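Mevalonate 3-kinase (Thermoplasma acidophilum, PDB 4RKS) phosphorylates (R)-mevalonate with ATP to give (R)-3-phosphomevalonate, a step of the alternative mevalonate pathway of isoprenoid biosynthesis in extreme acidophiles. Local coordinates at residues H211-I214 with V215-D218; L282-D286 with Y287-Y291. All coordinates share one frame; numbering follows the deposited sequence.

Contact 1: H211-I214 with V215-D218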
loop_
_atom_site.group_PDB
_atom_site.type_symbol
_atom_site.label_atom_id
_atom_site.label_comp_id
_atom_site.label_asym_id
_atom_site.label_seq_id
_atom_site.Cartn_x
_atom_site.Cartn_y
_atom_site.Cartn_z
ATOM N N HIS A 211 -13.149 -0.874 6.389
ATOM C CA HIS A 211 -12.897 -1.867 7.430
ATOM C C HIS A 211 -14.095 -2.054 8.370
ATOM O O HIS A 211 -14.498 -3.180 8.672
ATOM C CB HIS A 211 -11.652 -1.473 8.239
ATOM C CG HIS A 211 -10.379 -1.553 7.459
ATOM N ND1 HIS A 211 -10.118 -2.570 6.566
ATOM C CD2 HIS A 211 -9.299 -0.736 7.426
ATOM C CE1 HIS A 211 -8.929 -2.380 6.022
ATOM N NE2 HIS A 211 -8.411 -1.274 6.526
ATOM N N GLN A 212 -14.669 -0.953 8.832
ATOM C CA GLN A 212 -15.785 -1.032 9.776
ATOM C C GLN A 212 -17.019 -1.714 9.162
ATOM O O GLN A 212 -17.674 -2.525 9.808
ATOM C CB GLN A 212 -16.149 0.371 10.282
ATOM C CG GLN A 212 -17.213 0.390 11.378
ATOM C CD GLN A 212 -17.470 1.783 11.946
ATOM O OE1 GLN A 212 -17.063 2.795 11.364
ATOM N NE2 GLN A 212 -18.146 1.838 13.090
ATOM N N ASN A 213 -17.331 -1.420 7.908
ATOM C CA ASN A 213 -18.575 -1.966 7.346
ATOM C C ASN A 213 -18.451 -3.355 6.713
ATOM O O ASN A 213 -19.383 -4.153 6.799
ATOM C CB ASN A 213 -19.154 -0.994 6.327
ATOM C CG ASN A 213 -19.793 0.204 6.982
ATOM O OD1 ASN A 213 -21.014 0.277 7.120
ATOM N ND2 ASN A 213 -18.971 1.138 7.416
ATOM N N ILE A 214 -17.308 -3.660 6.097
ATOM C CA ILE A 214 -17.178 -4.926 5.384
ATOM C C ILE A 214 -17.419 -6.132 6.294
ATOM O O ILE A 214 -17.972 -7.138 5.862
ATOM C CB ILE A 214 -15.798 -5.086 4.704
ATOM C CG1 ILE A 214 -15.917 -6.098 3.565
ATOM C CG2 ILE A 214 -14.693 -5.507 5.726
ATOM C CD1 ILE A 214 -14.603 -6.527 2.974
ATOM N N VAL A 215 -17.043 -6.021 7.561
ATOM C CA VAL A 215 -17.188 -7.143 8.484
ATOM C C VAL A 215 -18.666 -7.370 8.852
ATOM O O VAL A 215 -19.033 -8.404 9.410
ATOM C CB VAL A 215 -16.334 -6.920 9.763
ATOM C CG1 VAL A 215 -16.284 -8.181 10.613
ATOM C CG2 VAL A 215 -14.905 -6.510 9.378
ATOM N N ARG A 216 -19.526 -6.419 8.521
ATOM C CA ARG A 216 -20.948 -6.604 8.817
ATOM C C ARG A 216 -21.642 -7.566 7.841
ATOM O O ARG A 216 -22.727 -8.087 8.135
ATOM C CB ARG A 216 -21.663 -5.254 8.823
ATOM C CG ARG A 216 -21.259 -4.374 9.989
ATOM C CD ARG A 216 -21.746 -2.955 9.820
ATOM N NE ARG A 216 -21.369 -2.155 10.976
ATOM C CZ ARG A 216 -21.436 -0.834 11.023
ATOM N NH1 ARG A 216 -21.863 -0.151 9.971
ATOM N NH2 ARG A 216 -21.074 -0.198 12.125
ATOM N N SER A 217 -21.014 -7.802 6.690
ATOM C CA SER A 217 -21.594 -8.640 5.636
ATOM C C SER A 217 -21.655 -10.136 5.980
ATOM O O SER A 217 -20.714 -10.705 6.530
ATOM C CB SER A 217 -20.810 -8.453 4.332
ATOM O OG SER A 217 -21.297 -9.315 3.319
ATOM N N ASP A 218 -22.778 -10.761 5.631
ATOM C CA ASP A 218 -22.974 -12.197 5.804
ATOM C C ASP A 218 -22.020 -13.019 4.938
ATOM O O ASP A 218 -21.757 -14.186 5.216
ATOM C CB ASP A 218 -24.419 -12.566 5.467
ATOM C CG ASP A 218 -25.408 -11.521 5.949
ATOM O OD1 ASP A 218 -25.194 -10.971 7.051
ATOM O OD2 ASP A 218 -26.386 -11.238 5.227
#

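Contact 2: L282-D286 with Y287-Y291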
loop_
_atom_site.group_PDB
_atom_site.type_symbol
_atom_site.label_atom_id
_atom_site.label_comp_id
_atom_site.label_asym_id
_atom_site.label_seq_id
_atom_site.Cartn_x
_atom_site.Cartn_y
_atom_site.Cartn_z
ATOM N N LEU A 282 -14.110 -3.741 -23.601
ATOM C CA LEU A 282 -14.146 -3.688 -25.059
ATOM C C LEU A 282 -12.759 -3.869 -25.668
ATOM O O LEU A 282 -12.557 -4.730 -26.519
ATOM C CB LEU A 282 -14.751 -2.364 -25.525
ATOM C CG LEU A 282 -14.710 -2.081 -27.031
ATOM C CD1 LEU A 282 -15.545 -3.096 -27.801
ATOM C CD2 LEU A 282 -15.167 -0.655 -27.332
ATOM N N ILE A 283 -11.797 -3.068 -25.224
ATOM C CA ILE A 283 -10.457 -3.141 -25.797
ATOM C C ILE A 283 -9.685 -4.373 -25.347
ATOM O O ILE A 283 -8.641 -4.685 -25.925
ATOM C CB ILE A 283 -9.633 -1.890 -25.470
ATOM C CG1 ILE A 283 -9.651 -1.595 -23.974
ATOM C CG2 ILE A 283 -10.191 -0.704 -26.215
ATOM C CD1 ILE A 283 -8.909 -0.313 -23.606
ATOM N N ARG A 284 -10.202 -5.078 -24.339
ATOM C CA ARG A 284 -9.551 -6.299 -23.857
ATOM C C ARG A 284 -9.514 -7.345 -24.966
ATOM O O ARG A 284 -8.621 -8.190 -25.014
ATOM C CB ARG A 284 -10.257 -6.857 -22.611
ATOM C CG ARG A 284 -9.531 -8.034 -21.947
ATOM C CD ARG A 284 -9.964 -8.232 -20.497
ATOM N NE ARG A 284 -9.820 -7.007 -19.714
ATOM C CZ ARG A 284 -10.804 -6.428 -19.032
ATOM N NH1 ARG A 284 -12.019 -6.972 -19.015
ATOM N NH2 ARG A 284 -10.572 -5.308 -18.357
ATOM N N LYS A 285 -10.486 -7.272 -25.866
ATOM C CA LYS A 285 -10.546 -8.194 -26.996
ATOM C C LYS A 285 -9.461 -7.868 -28.023
ATOM O O LYS A 285 -9.078 -8.717 -28.823
ATOM C CB LYS A 285 -11.931 -8.148 -27.635
ATOM C CG LYS A 285 -13.052 -8.580 -26.696
ATOM C CD LYS A 285 -14.414 -8.398 -27.350
ATOM C CE LYS A 285 -14.597 -6.967 -27.852
ATOM N NZ LYS A 285 -15.950 -6.730 -28.438
ATOM N N ASP A 286 -8.960 -6.637 -27.963
ATOM C CA ASP A 286 -7.935 -6.146 -28.882
ATOM C C ASP A 286 -6.518 -6.383 -28.326
ATOM O O ASP A 286 -5.664 -6.974 -28.997
ATOM C CB ASP A 286 -8.184 -4.654 -29.168
ATOM C CG ASP A 286 -7.171 -4.047 -30.133
ATOM O OD1 ASP A 286 -6.455 -4.798 -30.817
ATOM O OD2 ASP A 286 -7.098 -2.805 -30.205
ATOM N N TYR A 287 -6.265 -5.920 -27.103
ATOM C CA TYR A 287 -5.021 -6.244 -26.425
ATOM C C TYR A 287 -5.281 -6.466 -24.937
ATOM O O TYR A 287 -6.273 -5.988 -24.400
ATOM C CB TYR A 287 -3.969 -5.157 -26.650
ATOM C CG TYR A 287 -4.321 -3.753 -26.187
ATOM C CD1 TYR A 287 -5.017 -2.877 -27.018
ATOM C CD2 TYR A 287 -3.917 -3.288 -24.934
ATOM C CE1 TYR A 287 -5.319 -1.585 -26.604
ATOM C CE2 TYR A 287 -4.213 -2.004 -24.513
ATOM C CZ TYR A 287 -4.917 -1.156 -25.349
ATOM O OH TYR A 287 -5.210 0.124 -24.925
ATOM N N TRP A 288 -4.399 -7.208 -24.277
ATOM C CA TRP A 288 -4.632 -7.589 -22.888
ATOM C C TRP A 288 -4.636 -6.396 -21.935
ATOM O O TRP A 288 -3.798 -5.491 -22.023
ATOM C CB TRP A 288 -3.587 -8.598 -22.419
ATOM C CG TRP A 288 -3.775 -9.019 -20.979
ATOM C CD1 TRP A 288 -4.595 -10.015 -20.509
ATOM C CD2 TRP A 288 -3.140 -8.447 -19.827
ATOM N NE1 TRP A 288 -4.502 -10.096 -19.128
ATOM C CE2 TRP A 288 -3.617 -9.145 -18.691
ATOM C CE3 TRP A 288 -2.213 -7.411 -19.644
ATOM C CZ2 TRP A 288 -3.186 -8.846 -17.399
ATOM C CZ3 TRP A 288 -1.796 -7.113 -18.359
ATOM C CH2 TRP A 288 -2.287 -7.823 -17.252
ATOM N N ASN A 289 -5.597 -6.400 -21.029
ATOM C CA ASN A 289 -5.524 -5.565 -19.841
ATOM C C ASN A 289 -6.278 -6.245 -18.719
ATOM O O ASN A 289 -7.027 -7.197 -18.954
ATOM C CB ASN A 289 -6.089 -4.167 -20.086
ATOM C CG ASN A 289 -7.604 -4.149 -20.153
ATOM O OD1 ASN A 289 -8.293 -4.256 -19.133
ATOM N ND2 ASN A 289 -8.134 -4.014 -21.363
ATOM N N ALA A 290 -6.063 -5.743 -17.507
ATOM C CA ALA A 290 -6.826 -6.128 -16.320
ATOM C C ALA A 290 -6.830 -4.928 -15.391
ATOM O O ALA A 290 -5.830 -4.200 -15.328
ATOM C CB ALA A 290 -6.216 -7.342 -15.638
ATOM N N TYR A 291 -7.926 -4.707 -14.667
ATOM C CA TYR A 291 -7.994 -3.541 -13.786
ATOM C C TYR A 291 -8.170 -3.914 -12.315
ATOM O O TYR A 291 -8.642 -4.993 -11.997
ATOM C CB TYR A 291 -9.139 -2.610 -14.202
ATOM C CG TYR A 291 -10.491 -3.094 -13.746
ATOM C CD1 TYR A 291 -11.237 -3.960 -14.538
ATOM C CD2 TYR A 291 -11.025 -2.689 -12.531
ATOM C CE1 TYR A 291 -12.466 -4.413 -14.126
ATOM C CE2 TYR A 291 -12.255 -3.139 -12.112
ATOM C CZ TYR A 291 -12.969 -4.001 -12.909
ATOM O OH TYR A 291 -14.197 -4.446 -12.494
#

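Contact 1: H211-I214 with V215-D218
The type I beta turn from Ile-214 to Ser-217 carries the chain from helix 207-214 toward helix 220-238, and it illustrates how a helix exit is held by backbone bonds, with side chains gathered alongside. Ser-217 N gives its hydrogen to Ile-214 O at 3.2 Å, the bond that closes the turn, while Arg-216 N does the same to Asn-213 O at 2.8 Å. Outside these bonds, the Arg-216 chain runs extended alongside Gln-212 and points the same way; Gln-212 O lies over one face of the guanidinium, 3.9 Å from Arg-216 NE. The Gln-212 amide, turned 51° from the guanidinium, brings its NE2 to 3.7 Å from Arg-216 NH2. Asn-213 approaches the same group obliquely, its OD1 3.0 Å from Arg-216 NH1 and the two planes 74° apart. With its CG beside the backbone N (chi1 -75°), the Asn-213 amide can turn ND2 back to bond Val-209 O. A leucine in its place would probably leave Val-209 O without this side-chain donor and Arg-216 NH1 without the oxygen beside it. Val-215 CG2 packs 3.8 Å from Ile-214 CG2 and also lies against the carbonyl of His-211, 3.4 Å from its O. His-211 faces the substrate: it touches the bound mevalonate and is hydrogen-bonded through ND1 to Gly-40 N and through NE2 to Glu-159. Ile-214 packs on Tyr-257, Ile-260 and Leu-261 of helix 243-262 and on Tyr-220, and Ser-217 OG caps Leu-219 N where helix 220-238 is about to begin.

Contact 2: L282-D286 with Y287-Y291
Arg-284 reaches side-on to Asn-289 with two nitrogens. Arg-284 NE bonds the backbone Asn-289 O at 2.9 Å, approaching from above the carbonyl plane, and Arg-284 NH2 bonds the side-chain Asn-289 OD1 at 2.6 Å, with OD1 at the guanidinium edge and near its plane. A weak third bond runs from Arg-284 NE to Asn-289 OD1 at 3.2 Å. The two side chains cross at about a right angle, and the bend in the arginine at chi3 (-54°) swings the guanidinium across to the asparagine. Asn-289 is positioned in turn through its ND2, which bonds Leu-280 O on helix 271-283. Two residues earlier, Tyr-287 N meets Ile-283 O at 2.9 Å, nearly along the C=O axis, and this oxygen also accepts from Asp-286 N. The side chains of Ile-283 and Tyr-287 lie alongside each other, with Ile-283 CD1 4.0 Å from Tyr-287 OH. Asp-286 sets OD2 at the ring edge, 3.8 Å from Tyr-287 CD1, and pairs by salt bridge with Arg-310; Tyr-287 rests on Arg-310 and Leu-311 of helix 308-312. The whole is a short helix-to-strand connection in the C-terminal domain of this GHMP kinase, where side-chain bonds tie Asn-289 on the incoming strand to Arg-284 and to Leu-280 O.

How the contacts relate
From the N terminus, the chain first meets contact 1, which closes the tight turn between helices 207-214 and 220-238. It then runs through helices 220-238, 243-262 and 271-283 before contact 2 closes the turn from the last of these into strand 289-292. The two stand in series, neither nesting nor crossing, with centres about 32 Å apart and nearest atoms about 16 Å apart. Helix 243-262 serves as a shared neighbour: contact 1 packs on Tyr-257 and Ile-260, contact 2 on Phe-247 and Gln-251. One turn joins two helices, the first of which carries His-211 of the mevalonate pocket, while the other delivers a strand to its antiparallel partner 298-304, away from that site.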